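Local coordinates for BDI_3064 protein (Parabacteroides distasonis ATCC 8503, PDB 5Z06), which hydrolyses linear beta-1,2-glucan and beta-1,2-glucooligosaccharides of four or more glucose units, releasing sophorose from the non-reducing end, at residues 106-109 / 113-116; 199-204 / 288-293; 443-448 / 452-457; 346-351 / 417-422. One frame throughout, in Å; residues are numbered along the deposited sequence.

Contact 1: residues 106-109 / 113-116; sequences AIRY and TYTQ
Arg108 and Tyr114 form a single antiparallel bridge where the chain, having left strand 104-109, turns back alongside it at one side of a five-stranded antiparallel sheet in the N-terminal part of the protein. They are a non-hydrogen-bonded pair, with CA atoms 4.5 Å apart, and the backbone bonds fall on their neighbours: Thr115 N to Ile107 O at 2.9 Å, and Tyr109 N to Thr113 O at 2.7 Å. In place of a second backbone bond between Ile107 and Thr115, the amide of Ile107 donates to the hydroxyl, N to OG1 2.9 Å and nearly straight at 165°. A chi1 of 67° puts Thr115 OG1 over its own backbone, where it accepts from Ile107 and donates to Gln116 O from above the carbonyl plane. The arrangement is a beta hairpin closed by three intervening residues; its returning arm leads into strand 118-119, while strand 155-161 pairs with the other edge of strand 104-109. On one side of the hairpin the aliphatic part of Arg108 lies over a face of the Tyr114 ring, CG 4.0 Å from its centroid. Arg108 CD then reaches the phenol end, 3.5 Å from Tyr114 OH, with the guanidinium turned almost perpendicular to the ring. Strand 65-71 takes both polar ends: Glu69 forms a salt bridge with Arg108 NE, and Tyr67 is hydrogen-bonded to Tyr114 OH. On the other side the Tyr109 ring reaches across the returning arm, CD2 at Thr113 OG1 (3.3 Å), itself hydrogen-bonded to Asp111, and OH at Thr115 CG2 (3.4 Å).

Contact 2: residues 199-204 / 288-293; sequences KAYERH and LDMVQE
The imidazole of His204 presents its edge to Met290: SD lies in the ring plane, 3.5 Å from CE1. The phenol ring of Tyr201 meets the same thioether at a slant, with Met290 CG 3.4 Å from Tyr201 CD2 and SD 4.3 Å from the ring centroid, a Met-aromatic contact. At the edge of the Tyr201 ring, beyond the hydroxyl, stands the carboxylate of Glu293, its plane turned 48° from that of the phenol. Tyr201 OH donates to Glu293 OE1 over 2.7 Å, approaching on the syn side but somewhat out of the carboxylate plane; OE2 has its own partner in a salt bridge with Arg297. Met290 and Glu293, one helical turn apart, both carry CG anti to the backbone N (chi1 173° and 176°), which sends both chains toward the tyrosine, the Glu293 chain extended beyond CG and the Met290 chain bending at its thioether. His204 has both nitrogens engaged, ND1 with Tyr635 and NE2 with Asp206, which fixes the ring's rotation and leaves CE1 to face the sulfur. Tyr201 N to His204 O, 2.8 Å, closes the turn linking strands 194-200 and 204-210, with Tyr201 in it and His204 starting the second strand. This hairpin end of a three-stranded sheet thus rests on helix 284-297, probably part of the (alpha/alpha)6 barrel known from the family, with Tyr635 of helix 624-636 touching both Tyr201 and Met290 and strand 243-247 lying against His204.

Contact 3: residues 443-448 / 452-457; sequences YLYWHW and QAWVIN
Ala453 sits against the indole of Trp448, its CA 3.6 Å from NE1, at the second position of a type II' turn that runs from Gln452 to Val455 and reverses the chain after strand 447-448. Trp454 comes next and receives the edge of Trp448 on its face: CD1 of Trp448 stands 3.3 Å above the centre of the ring system, with the planes 55° apart. A chi1 of -50° swings the Trp454 indole back along the first arm, where CE3 lies 3.2 Å from His447 O and CZ3 packs 3.9 Å from Tyr445 CB. Trp434 adds its own indole beside both tryptophans, enlarging the aromatic cluster. Further on, Ile456 places CD1 squarely over one face of the His447 imidazole, 3.9 Å from the centroid, while Trp446 CD1 lies against the opposite face. At Asn457 the backbone amide gives a hydrogen bond to a water (N to O 2.9 Å), and this water donates to His447 O at 2.7 Å. The two arms are therefore joined mainly by aromatic and CH-pi packing, and the polar link between their backbones passes through water, unlike the direct ladder of a regular hairpin.

Contact 4: residues 346-351 / 417-422; sequences EGVQRF and KQIRKS
Ile419 drives its terminal methyl into the flank of helix 344-360 between Val348 and Phe351, and the tight part of the contact is built round that one carbon. Ile419 CD1 is 3.6 Å from Phe351 CB and equally close to Val348 O; the side chain of Val348 meets it at CG1, 3.9 Å from Ile419 CD1. The isoleucine reaches so far because its CG1 branch is stretched out, chi2 164°, carrying CD1 away from its own helix. Phe351 offers only the root of its side chain: CB faces Ile419, after which the ring turns off toward Ile330 and Ile333 of helix 323-338 and meets the Phe409 ring. Phe409 also touches Val348 and Ile419, so an aromatic from the loop between helices 392-408 and 414-428 helps to fill the join. This is helix-on-helix packing, with CA atoms of Phe351 and Ile419 6.5 Å apart, within what is probably the (alpha/alpha)6 barrel expected of a six-hairpin glycosidase. Away from Ile419 the two segments part. Lys417, Gln418 and Lys421 line the exposed side of helix 414-428, as does Gln349 on its partner, and none of them meets the opposing segment; Gln418 instead rests on Leu352, one residue further along helix 344-360. A polar tie between the same two helices is made past the buried patch, where Ser422 OG is hydrogen-bonded to Glu359.

Contacts 2 and 4 are buried, whereas contact 3 lies at the surface and contact 1 is only partly buried. Contacts 1 and 3 are local chain reversals, each with three residues between its segments, yet the first uses direct backbone bonds and the third aromatic rings and a water. Contacts 2 and 4 join segments distant in sequence: 199-204 / 288-293 brings the turn at the end of a sheet against a helix through sulfur, rings and a carboxylate, while 346-351 / 417-422 sets helix on helix with purely apolar side chains. These two have nearest atoms about 11 Å apart; contact 1, in the N-terminal beta region, lies about 54 Å from contact 4, centre to centre.

Contact 1: residues 106-109 / 113-116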
loop_
_atom_site.group_PDB
_atom_site.type_symbol
_atom_site.label_atom_id
_atom_site.label_comp_id
_atom_site.label_asym_id
_atom_site.label_seq_id
_atom_site.Cartn_x
_atom_site.Cartn_y
_atom_site.Cartn_z
ATOM N N ALA A 106 -8.088 -14.641 -26.477
ATOM C CA ALA A 106 -7.829 -13.366 -27.083
ATOM C C ALA A 106 -7.332 -12.438 -25.995
ATOM O O ALA A 106 -7.247 -12.808 -24.813
ATOM C CB ALA A 106 -9.089 -12.805 -27.710
ATOM N N ILE A 107 -6.956 -11.237 -26.397
ATOM C CA ILE A 107 -6.559 -10.224 -25.439
ATOM C C ILE A 107 -7.520 -9.078 -25.650
ATOM O O ILE A 107 -7.765 -8.684 -26.786
ATOM C CB ILE A 107 -5.073 -9.856 -25.587
ATOM C CG1 ILE A 107 -4.241 -11.033 -25.063
ATOM C CG2 ILE A 107 -4.749 -8.580 -24.808
ATOM C CD1 ILE A 107 -2.748 -10.966 -25.318
ATOM N N ARG A 108 -8.109 -8.606 -24.557
ATOM C CA ARG A 108 -8.970 -7.464 -24.604
ATOM C C ARG A 108 -8.116 -6.242 -24.360
ATOM O O ARG A 108 -7.358 -6.209 -23.385
ATOM C CB ARG A 108 -10.075 -7.524 -23.554
ATOM C CG ARG A 108 -11.058 -6.365 -23.711
ATOM C CD ARG A 108 -12.232 -6.350 -22.741
ATOM N NE ARG A 108 -11.819 -6.408 -21.348
ATOM C CZ ARG A 108 -11.240 -5.428 -20.648
ATOM N NH1 ARG A 108 -10.922 -4.253 -21.188
ATOM N NH2 ARG A 108 -10.939 -5.647 -19.382
ATOM N N TYR A 109 -8.272 -5.244 -25.238
ATOM C CA TYR A 109 -7.587 -3.972 -25.108
ATOM C C TYR A 109 -8.281 -3.122 -24.073
ATOM O O TYR A 109 -9.440 -3.386 -23.721
ATOM C CB TYR A 109 -7.521 -3.211 -26.445
ATOM C CG TYR A 109 -6.652 -3.884 -27.488
ATOM C CD1 TYR A 109 -5.259 -3.882 -27.373
ATOM C CD2 TYR A 109 -7.218 -4.524 -28.600
ATOM C CE1 TYR A 109 -4.457 -4.485 -28.334
ATOM C CE2 TYR A 109 -6.427 -5.130 -29.554
ATOM C CZ TYR A 109 -5.056 -5.100 -29.416
ATOM O OH TYR A 109 -4.281 -5.697 -30.351
ATOM N N THR A 113 -11.954 -3.291 -27.297
ATOM C CA THR A 113 -11.789 -4.040 -28.525
ATOM C C THR A 113 -10.848 -5.176 -28.207
ATOM O O THR A 113 -10.173 -5.194 -27.165
ATOM C CB THR A 113 -11.227 -3.204 -29.704
ATOM O OG1 THR A 113 -9.888 -2.782 -29.416
ATOM C CG2 THR A 113 -12.128 -2.005 -30.017
ATOM N N TYR A 114 -10.802 -6.117 -29.126
ATOM C CA TYR A 114 -10.125 -7.367 -28.914
ATOM C C TYR A 114 -9.129 -7.653 -30.006
ATOM O O TYR A 114 -9.207 -7.143 -31.126
ATOM C CB TYR A 114 -11.153 -8.487 -28.886
ATOM C CG TYR A 114 -12.034 -8.476 -27.667
ATOM C CD1 TYR A 114 -13.153 -7.648 -27.592
ATOM C CD2 TYR A 114 -11.751 -9.305 -26.588
ATOM C CE1 TYR A 114 -13.961 -7.653 -26.476
ATOM C CE2 TYR A 114 -12.555 -9.331 -25.485
ATOM C CZ TYR A 114 -13.644 -8.506 -25.426
ATOM O OH TYR A 114 -14.408 -8.550 -24.307
ATOM N N THR A 115 -8.200 -8.526 -29.672
ATOM C CA THR A 115 -7.397 -9.145 -30.667
ATOM C C THR A 115 -8.274 -10.230 -31.295
ATOM O O THR A 115 -9.397 -10.490 -30.847
ATOM C CB THR A 115 -6.141 -9.789 -30.068
ATOM O OG1 THR A 115 -6.513 -10.900 -29.241
ATOM C CG2 THR A 115 -5.307 -8.769 -29.288
ATOM N N GLN A 116 -7.746 -10.863 -32.331
ATOM C CA GLN A 116 -8.324 -12.092 -32.836
ATOM C C GLN A 116 -8.215 -13.188 -31.755
ATOM O O GLN A 116 -7.298 -13.177 -30.913
ATOM C CB GLN A 116 -7.637 -12.518 -34.139
ATOM C CG GLN A 116 -6.200 -13.007 -33.960
ATOM C CD GLN A 116 -5.340 -12.863 -35.213
ATOM O OE1 GLN A 116 -5.208 -11.778 -35.766
ATOM N NE2 GLN A 116 -4.731 -13.959 -35.643
#

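Contact 2: residues 199-204 / 288-293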
loop_
_atom_site.group_PDB
_atom_site.type_symbol
_atom_site.label_atom_id
_atom_site.label_comp_id
_atom_site.label_asym_id
_atom_site.label_seq_id
_atom_site.Cartn_x
_atom_site.Cartn_y
_atom_site.Cartn_z
ATOM N N LYS A 199 9.692 -16.766 12.486
ATOM C CA LYS A 199 9.288 -16.056 13.666
ATOM C C LYS A 199 7.791 -16.252 13.777
ATOM O O LYS A 199 7.028 -15.806 12.915
ATOM C CB LYS A 199 9.734 -14.589 13.557
ATOM C CG LYS A 199 9.347 -13.679 14.702
ATOM C CD LYS A 199 9.643 -14.186 16.107
ATOM C CE LYS A 199 9.103 -13.184 17.126
ATOM N NZ LYS A 199 9.222 -13.723 18.503
ATOM N N ALA A 200 7.377 -16.981 14.803
ATOM C CA ALA A 200 5.970 -17.257 15.004
ATOM C C ALA A 200 5.353 -16.136 15.795
ATOM O O ALA A 200 6.003 -15.468 16.585
ATOM C CB ALA A 200 5.751 -18.580 15.713
ATOM N N TYR A 201 4.083 -15.928 15.530
ATOM C CA TYR A 201 3.234 -15.074 16.322
ATOM C C TYR A 201 2.041 -15.954 16.693
ATOM O O TYR A 201 2.241 -17.149 16.929
ATOM C CB TYR A 201 2.910 -13.822 15.509
ATOM C CG TYR A 201 4.159 -13.024 15.261
ATOM C CD1 TYR A 201 4.980 -13.341 14.203
ATOM C CD2 TYR A 201 4.543 -11.984 16.114
ATOM C CE1 TYR A 201 6.135 -12.636 13.966
ATOM C CE2 TYR A 201 5.701 -11.261 15.885
ATOM C CZ TYR A 201 6.484 -11.598 14.799
ATOM O OH TYR A 201 7.652 -10.948 14.511
ATOM N N GLU A 202 0.829 -15.421 16.735
ATOM C CA GLU A 202 -0.308 -16.209 17.172
ATOM C C GLU A 202 -0.960 -17.002 16.056
ATOM O O GLU A 202 -1.333 -18.180 16.225
ATOM C CB GLU A 202 -1.325 -15.307 17.831
ATOM C CG GLU A 202 -2.493 -16.086 18.420
ATOM C CD GLU A 202 -3.515 -15.195 19.017
ATOM O OE1 GLU A 202 -4.610 -15.132 18.449
ATOM O OE2 GLU A 202 -3.232 -14.557 20.038
ATOM N N ARG A 203 -1.134 -16.346 14.926
ATOM C CA ARG A 203 -1.841 -16.929 13.795
ATOM C C ARG A 203 -0.955 -17.099 12.591
ATOM O O ARG A 203 -1.405 -17.606 11.550
ATOM C CB ARG A 203 -3.017 -16.039 13.431
ATOM C CG ARG A 203 -3.908 -15.696 14.603
ATOM C CD ARG A 203 -4.524 -16.937 15.184
ATOM N NE ARG A 203 -5.416 -16.589 16.277
ATOM C CZ ARG A 203 -6.523 -17.243 16.590
ATOM N NH1 ARG A 203 -6.899 -18.307 15.897
ATOM N NH2 ARG A 203 -7.256 -16.839 17.613
ATOM N N HIS A 204 0.310 -16.711 12.712
ATOM C CA HIS A 204 1.164 -16.771 11.561
ATOM C C HIS A 204 2.595 -16.942 11.930
ATOM O O HIS A 204 2.973 -16.685 13.064
ATOM C CB HIS A 204 0.993 -15.536 10.692
ATOM C CG HIS A 204 1.802 -14.384 11.144
ATOM N ND1 HIS A 204 1.440 -13.608 12.218
ATOM C CD2 HIS A 204 2.970 -13.881 10.678
ATOM C CE1 HIS A 204 2.355 -12.673 12.394
ATOM N NE2 HIS A 204 3.292 -12.819 11.476
ATOM N N LEU A 288 0.351 -5.531 19.648
ATOM C CA LEU A 288 0.875 -4.211 19.353
ATOM C C LEU A 288 2.300 -4.274 18.862
ATOM O O LEU A 288 2.610 -3.647 17.867
ATOM C CB LEU A 288 0.783 -3.296 20.575
ATOM C CG LEU A 288 -0.644 -2.940 20.983
ATOM C CD1 LEU A 288 -0.640 -2.237 22.331
ATOM C CD2 LEU A 288 -1.344 -2.125 19.898
ATOM N N ASP A 289 3.156 -5.039 19.555
ATOM C CA ASP A 289 4.545 -5.226 19.152
ATOM C C ASP A 289 4.664 -5.744 17.749
ATOM O O ASP A 289 5.493 -5.279 16.994
ATOM C CB ASP A 289 5.290 -6.248 20.053
ATOM C CG ASP A 289 5.487 -5.764 21.463
ATOM O OD1 ASP A 289 5.378 -4.566 21.728
ATOM O OD2 ASP A 289 5.747 -6.607 22.334
ATOM N N MET A 290 3.886 -6.774 17.451
ATOM C CA MET A 290 3.920 -7.430 16.155
ATOM C C MET A 290 3.455 -6.467 15.066
ATOM O O MET A 290 4.086 -6.362 14.027
ATOM C CB MET A 290 3.009 -8.658 16.169
ATOM C CG MET A 290 2.815 -9.336 14.830
ATOM S SD MET A 290 1.441 -10.479 14.987
ATOM C CE MET A 290 0.019 -9.425 14.672
ATOM N N VAL A 291 2.356 -5.772 15.312
ATOM C CA VAL A 291 1.824 -4.854 14.313
ATOM C C VAL A 291 2.819 -3.725 14.056
ATOM O O VAL A 291 3.088 -3.389 12.918
ATOM C CB VAL A 291 0.447 -4.321 14.705
ATOM C CG1 VAL A 291 -0.024 -3.240 13.727
ATOM C CG2 VAL A 291 -0.554 -5.466 14.711
ATOM N N GLN A 292 3.366 -3.162 15.122
ATOM C CA GLN A 292 4.349 -2.124 14.996
ATOM C C GLN A 292 5.539 -2.629 14.199
ATOM O O GLN A 292 6.028 -1.936 13.318
ATOM C CB GLN A 292 4.835 -1.693 16.372
ATOM C CG GLN A 292 3.875 -0.808 17.121
ATOM C CD GLN A 292 4.543 -0.187 18.327
ATOM O OE1 GLN A 292 4.833 -0.874 19.300
ATOM N NE2 GLN A 292 4.788 1.121 18.268
ATOM N N GLU A 293 5.995 -3.844 14.518
ATOM C CA GLU A 293 7.160 -4.422 13.884
ATOM C C GLU A 293 6.933 -4.692 12.422
ATOM O O GLU A 293 7.748 -4.315 11.594
ATOM C CB GLU A 293 7.569 -5.730 14.569
ATOM C CG GLU A 293 8.730 -6.486 13.924
ATOM C CD GLU A 293 8.714 -7.978 14.268
ATOM O OE1 GLU A 293 7.995 -8.404 15.225
ATOM O OE2 GLU A 293 9.417 -8.741 13.567
#

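Contact 3: residues 443-448 / 452-457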
loop_
_atom_site.group_PDB
_atom_site.type_symbol
_atom_site.label_atom_id
_atom_site.label_comp_id
_atom_site.label_asym_id
_atom_site.label_seq_id
_atom_site.Cartn_x
_atom_site.Cartn_y
_atom_site.Cartn_z
ATOM N N TYR A 443 -2.354 32.286 2.354
ATOM C CA TYR A 443 -2.203 30.845 2.230
ATOM C C TYR A 443 -0.789 30.438 1.892
ATOM O O TYR A 443 -0.072 31.147 1.155
ATOM C CB TYR A 443 -3.078 30.321 1.098
ATOM C CG TYR A 443 -4.513 30.683 1.225
ATOM C CD1 TYR A 443 -5.362 29.936 2.030
ATOM C CD2 TYR A 443 -5.035 31.780 0.528
ATOM C CE1 TYR A 443 -6.694 30.257 2.165
ATOM C CE2 TYR A 443 -6.367 32.120 0.644
ATOM C CZ TYR A 443 -7.198 31.356 1.464
ATOM O OH TYR A 443 -8.527 31.688 1.591
ATOM N N LEU A 444 -0.421 29.258 2.388
ATOM C CA LEU A 444 0.657 28.510 1.800
ATOM C C LEU A 444 0.124 27.815 0.576
ATOM O O LEU A 444 -1.069 27.503 0.505
ATOM C CB LEU A 444 1.206 27.448 2.779
ATOM C CG LEU A 444 2.071 27.973 3.908
ATOM C CD1 LEU A 444 2.323 26.870 4.934
ATOM C CD2 LEU A 444 3.387 28.500 3.342
ATOM N N TYR A 445 1.021 27.560 -0.381
ATOM C CA TYR A 445 0.737 26.700 -1.507
ATOM C C TYR A 445 1.394 25.339 -1.360
ATOM O O TYR A 445 2.463 25.198 -0.744
ATOM C CB TYR A 445 1.123 27.367 -2.808
ATOM C CG TYR A 445 0.145 28.474 -3.139
ATOM C CD1 TYR A 445 0.203 29.689 -2.466
ATOM C CD2 TYR A 445 -0.886 28.279 -4.057
ATOM C CE1 TYR A 445 -0.703 30.696 -2.729
ATOM C CE2 TYR A 445 -1.793 29.289 -4.328
ATOM C CZ TYR A 445 -1.684 30.493 -3.669
ATOM O OH TYR A 445 -2.575 31.502 -3.897
ATOM N N TRP A 446 0.714 24.349 -1.926
ATOM C CA TRP A 446 1.117 22.956 -1.878
ATOM C C TRP A 446 2.400 22.748 -2.674
ATOM O O TRP A 446 3.329 22.089 -2.185
ATOM C CB TRP A 446 -0.009 22.056 -2.417
ATOM C CG TRP A 446 0.020 20.655 -1.934
ATOM C CD1 TRP A 446 1.053 19.795 -1.999
ATOM C CD2 TRP A 446 -1.058 19.944 -1.321
ATOM N NE1 TRP A 446 0.708 18.589 -1.441
ATOM C CE2 TRP A 446 -0.587 18.646 -1.026
ATOM C CE3 TRP A 446 -2.378 20.269 -1.006
ATOM C CZ2 TRP A 446 -1.368 17.685 -0.399
ATOM C CZ3 TRP A 446 -3.168 19.305 -0.394
ATOM C CH2 TRP A 446 -2.661 18.029 -0.093
ATOM N N HIS A 447 2.465 23.317 -3.875
ATOM C CA HIS A 447 3.536 22.963 -4.805
ATOM C C HIS A 447 4.256 24.160 -5.341
ATOM O O HIS A 447 3.676 25.234 -5.464
ATOM C CB HIS A 447 2.986 22.187 -6.011
ATOM C CG HIS A 447 2.100 21.022 -5.671
ATOM N ND1 HIS A 447 0.731 21.139 -5.577
ATOM C CD2 HIS A 447 2.373 19.705 -5.509
ATOM C CE1 HIS A 447 0.200 19.953 -5.325
ATOM N NE2 HIS A 447 1.178 19.063 -5.286
ATOM N N TRP A 448 5.519 23.962 -5.709
ATOM C CA TRP A 448 6.219 24.927 -6.552
ATOM C C TRP A 448 7.100 24.178 -7.508
ATOM O O TRP A 448 7.904 23.363 -7.077
ATOM C CB TRP A 448 7.077 25.912 -5.745
ATOM C CG TRP A 448 7.847 26.828 -6.657
ATOM C CD1 TRP A 448 7.360 27.902 -7.306
ATOM C CD2 TRP A 448 9.229 26.732 -7.030
ATOM N NE1 TRP A 448 8.335 28.492 -8.067
ATOM C CE2 TRP A 448 9.496 27.802 -7.920
ATOM C CE3 TRP A 448 10.262 25.842 -6.712
ATOM C CZ2 TRP A 448 10.750 28.029 -8.481
ATOM C CZ3 TRP A 448 11.530 26.056 -7.278
ATOM C CH2 TRP A 448 11.759 27.155 -8.153
ATOM N N GLN A 452 7.675 25.459 -13.988
ATOM C CA GLN A 452 6.282 25.833 -14.164
ATOM C C GLN A 452 5.751 26.618 -12.975
ATOM O O GLN A 452 4.556 26.863 -12.895
ATOM C CB GLN A 452 5.440 24.581 -14.387
ATOM C CG GLN A 452 5.860 23.776 -15.605
ATOM C CD GLN A 452 5.485 22.317 -15.487
ATOM O OE1 GLN A 452 4.324 21.951 -15.714
ATOM N NE2 GLN A 452 6.455 21.473 -15.125
ATOM N N ALA A 453 6.630 27.012 -12.050
ATOM C CA ALA A 453 6.266 27.906 -10.967
ATOM C C ALA A 453 5.009 27.399 -10.246
ATOM O O ALA A 453 4.976 26.220 -9.855
ATOM C CB ALA A 453 6.109 29.337 -11.493
ATOM N N TRP A 454 3.970 28.238 -10.138
ATOM C CA TRP A 454 2.786 27.965 -9.327
ATOM C C TRP A 454 1.623 27.415 -10.147
ATOM O O TRP A 454 0.481 27.593 -9.770
ATOM C CB TRP A 454 2.355 29.236 -8.601
ATOM C CG TRP A 454 3.496 29.875 -7.909
ATOM C CD1 TRP A 454 4.253 30.934 -8.349
ATOM C CD2 TRP A 454 4.049 29.470 -6.675
ATOM N NE1 TRP A 454 5.235 31.221 -7.437
ATOM C CE2 TRP A 454 5.126 30.339 -6.395
ATOM C CE3 TRP A 454 3.736 28.454 -5.762
ATOM C CZ2 TRP A 454 5.890 30.216 -5.255
ATOM C CZ3 TRP A 454 4.490 28.342 -4.614
ATOM C CH2 TRP A 454 5.552 29.220 -4.369
ATOM N N VAL A 455 1.927 26.684 -11.221
ATOM C CA VAL A 455 0.898 26.165 -12.104
ATOM C C VAL A 455 -0.147 25.321 -11.361
ATOM O O VAL A 455 -1.338 25.449 -11.659
ATOM C CB VAL A 455 1.498 25.416 -13.327
ATOM C CG1 VAL A 455 2.204 24.125 -12.912
ATOM C CG2 VAL A 455 0.418 25.139 -14.366
ATOM N N ILE A 456 0.263 24.486 -10.390
ATOM C CA ILE A 456 -0.729 23.602 -9.739
ATOM C C ILE A 456 -1.641 24.408 -8.851
ATOM O O ILE A 456 -2.845 24.171 -8.840
ATOM C CB ILE A 456 -0.124 22.428 -8.974
ATOM C CG1 ILE A 456 0.621 21.533 -9.973
ATOM C CG2 ILE A 456 -1.229 21.646 -8.226
ATOM C CD1 ILE A 456 1.319 20.325 -9.367
ATOM N N ASN A 457 -1.062 25.352 -8.111
ATOM C CA ASN A 457 -1.822 26.438 -7.488
ATOM C C ASN A 457 -2.883 25.974 -6.484
ATOM O O ASN A 457 -4.024 26.464 -6.445
ATOM C CB ASN A 457 -2.451 27.333 -8.580
ATOM C CG ASN A 457 -2.509 28.789 -8.170
ATOM O OD1 ASN A 457 -1.481 29.412 -7.823
ATOM N ND2 ASN A 457 -3.710 29.343 -8.190
HETATM O O HOH W 1 1.786 25.384 -7.346
#

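Contact 4: residues 346-351 / 417-422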
loop_
_atom_site.group_PDB
_atom_site.type_symbol
_atom_site.label_atom_id
_atom_site.label_comp_id
_atom_site.label_asym_id
_atom_site.label_seq_id
_atom_site.Cartn_x
_atom_site.Cartn_y
_atom_site.Cartn_z
ATOM N N GLU A 346 22.346 0.569 14.380
ATOM C CA GLU A 346 21.700 0.306 13.095
ATOM C C GLU A 346 20.910 1.556 12.668
ATOM O O GLU A 346 21.064 2.024 11.559
ATOM C CB GLU A 346 20.738 -0.880 13.174
ATOM C CG GLU A 346 21.377 -2.258 13.143
ATOM C CD GLU A 346 20.322 -3.367 13.216
ATOM O OE1 GLU A 346 19.712 -3.587 14.301
ATOM O OE2 GLU A 346 20.077 -4.004 12.171
ATOM N N GLY A 347 20.086 2.070 13.581
ATOM C CA GLY A 347 19.303 3.265 13.377
ATOM C C GLY A 347 20.139 4.469 12.982
ATOM O O GLY A 347 19.829 5.178 12.025
ATOM N N VAL A 348 21.215 4.673 13.729
ATOM C CA VAL A 348 22.161 5.734 13.463
ATOM C C VAL A 348 22.745 5.597 12.064
ATOM O O VAL A 348 22.807 6.585 11.323
ATOM C CB VAL A 348 23.261 5.793 14.567
ATOM C CG1 VAL A 348 24.417 6.705 14.162
ATOM C CG2 VAL A 348 22.663 6.298 15.877
ATOM N N GLN A 349 23.136 4.384 11.682
ATOM C CA GLN A 349 23.687 4.156 10.333
ATOM C C GLN A 349 22.668 4.488 9.263
ATOM O O GLN A 349 22.983 5.168 8.290
ATOM C CB GLN A 349 24.189 2.715 10.140
ATOM C CG GLN A 349 25.538 2.433 10.785
ATOM C CD GLN A 349 26.532 3.567 10.530
ATOM O OE1 GLN A 349 27.040 4.156 11.474
ATOM N NE2 GLN A 349 26.769 3.911 9.250
ATOM N N ARG A 350 21.439 4.021 9.464
ATOM C CA ARG A 350 20.357 4.372 8.562
ATOM C C ARG A 350 20.199 5.902 8.437
ATOM O O ARG A 350 20.059 6.420 7.350
ATOM C CB ARG A 350 19.042 3.746 9.005
ATOM C CG ARG A 350 17.826 4.265 8.240
ATOM C CD ARG A 350 17.923 4.000 6.750
ATOM N NE ARG A 350 17.893 2.574 6.514
ATOM C CZ ARG A 350 16.798 1.847 6.297
ATOM N NH1 ARG A 350 15.596 2.404 6.238
ATOM N NH2 ARG A 350 16.909 0.527 6.156
ATOM N N PHE A 351 20.204 6.599 9.567
ATOM C CA PHE A 351 19.966 8.044 9.561
ATOM C C PHE A 351 21.100 8.856 8.951
ATOM O O PHE A 351 20.861 9.920 8.370
ATOM C CB PHE A 351 19.540 8.529 10.938
ATOM C CG PHE A 351 18.056 8.382 11.163
ATOM C CD1 PHE A 351 17.517 7.203 11.665
ATOM C CD2 PHE A 351 17.192 9.407 10.809
ATOM C CE1 PHE A 351 16.149 7.058 11.849
ATOM C CE2 PHE A 351 15.836 9.272 10.991
ATOM C CZ PHE A 351 15.312 8.096 11.513
ATOM N N LYS A 417 25.779 13.675 16.353
ATOM C CA LYS A 417 26.102 15.063 16.054
ATOM C C LYS A 417 25.915 15.372 14.558
ATOM O O LYS A 417 25.283 16.377 14.220
ATOM C CB LYS A 417 27.525 15.372 16.502
ATOM C CG LYS A 417 28.049 16.756 16.170
ATOM C CD LYS A 417 27.596 17.814 17.169
ATOM C CE LYS A 417 28.171 19.187 16.830
ATOM N NZ LYS A 417 29.656 19.189 16.642
ATOM N N GLN A 418 26.434 14.508 13.681
ATOM C CA GLN A 418 26.291 14.684 12.229
ATOM C C GLN A 418 24.821 14.582 11.754
ATOM O O GLN A 418 24.367 15.369 10.915
ATOM C CB GLN A 418 27.134 13.671 11.493
ATOM C CG GLN A 418 27.272 13.959 10.017
ATOM C CD GLN A 418 27.945 12.827 9.265
ATOM O OE1 GLN A 418 28.932 12.236 9.744
ATOM N NE2 GLN A 418 27.423 12.520 8.070
ATOM N N ILE A 419 24.098 13.597 12.282
ATOM C CA ILE A 419 22.648 13.482 12.037
ATOM C C ILE A 419 21.971 14.809 12.397
ATOM O O ILE A 419 21.252 15.370 11.579
ATOM C CB ILE A 419 22.020 12.291 12.819
ATOM C CG1 ILE A 419 22.480 10.966 12.174
ATOM C CG2 ILE A 419 20.488 12.386 12.843
ATOM C CD1 ILE A 419 22.275 9.728 13.019
ATOM N N ARG A 420 22.224 15.291 13.611
ATOM C CA ARG A 420 21.627 16.516 14.111
ATOM C C ARG A 420 22.004 17.728 13.267
ATOM O O ARG A 420 21.106 18.456 12.837
ATOM C CB ARG A 420 21.985 16.757 15.567
ATOM C CG ARG A 420 21.299 15.811 16.538
ATOM C CD ARG A 420 21.456 16.313 17.964
ATOM N NE ARG A 420 22.854 16.524 18.343
ATOM C CZ ARG A 420 23.673 15.575 18.811
ATOM N NH1 ARG A 420 23.268 14.306 18.970
ATOM N NH2 ARG A 420 24.921 15.890 19.113
ATOM N N LYS A 421 23.312 17.900 13.016
ATOM C CA LYS A 421 23.847 18.953 12.152
ATOM C C LYS A 421 23.100 19.006 10.823
ATOM O O LYS A 421 22.643 20.060 10.372
ATOM C CB LYS A 421 25.342 18.735 11.854
ATOM C CG LYS A 421 26.335 19.463 12.774
ATOM C CD LYS A 421 27.754 19.621 12.168
ATOM C CE LYS A 421 28.869 18.831 12.887
ATOM N NZ LYS A 421 28.992 17.368 12.534
ATOM N N SER A 422 23.016 17.847 10.191
ATOM C CA SER A 422 22.447 17.728 8.878
ATOM C C SER A 422 20.971 18.102 8.872
ATOM O O SER A 422 20.526 18.907 8.063
ATOM C CB SER A 422 22.631 16.309 8.388
ATOM O OG SER A 422 21.981 16.138 7.159
#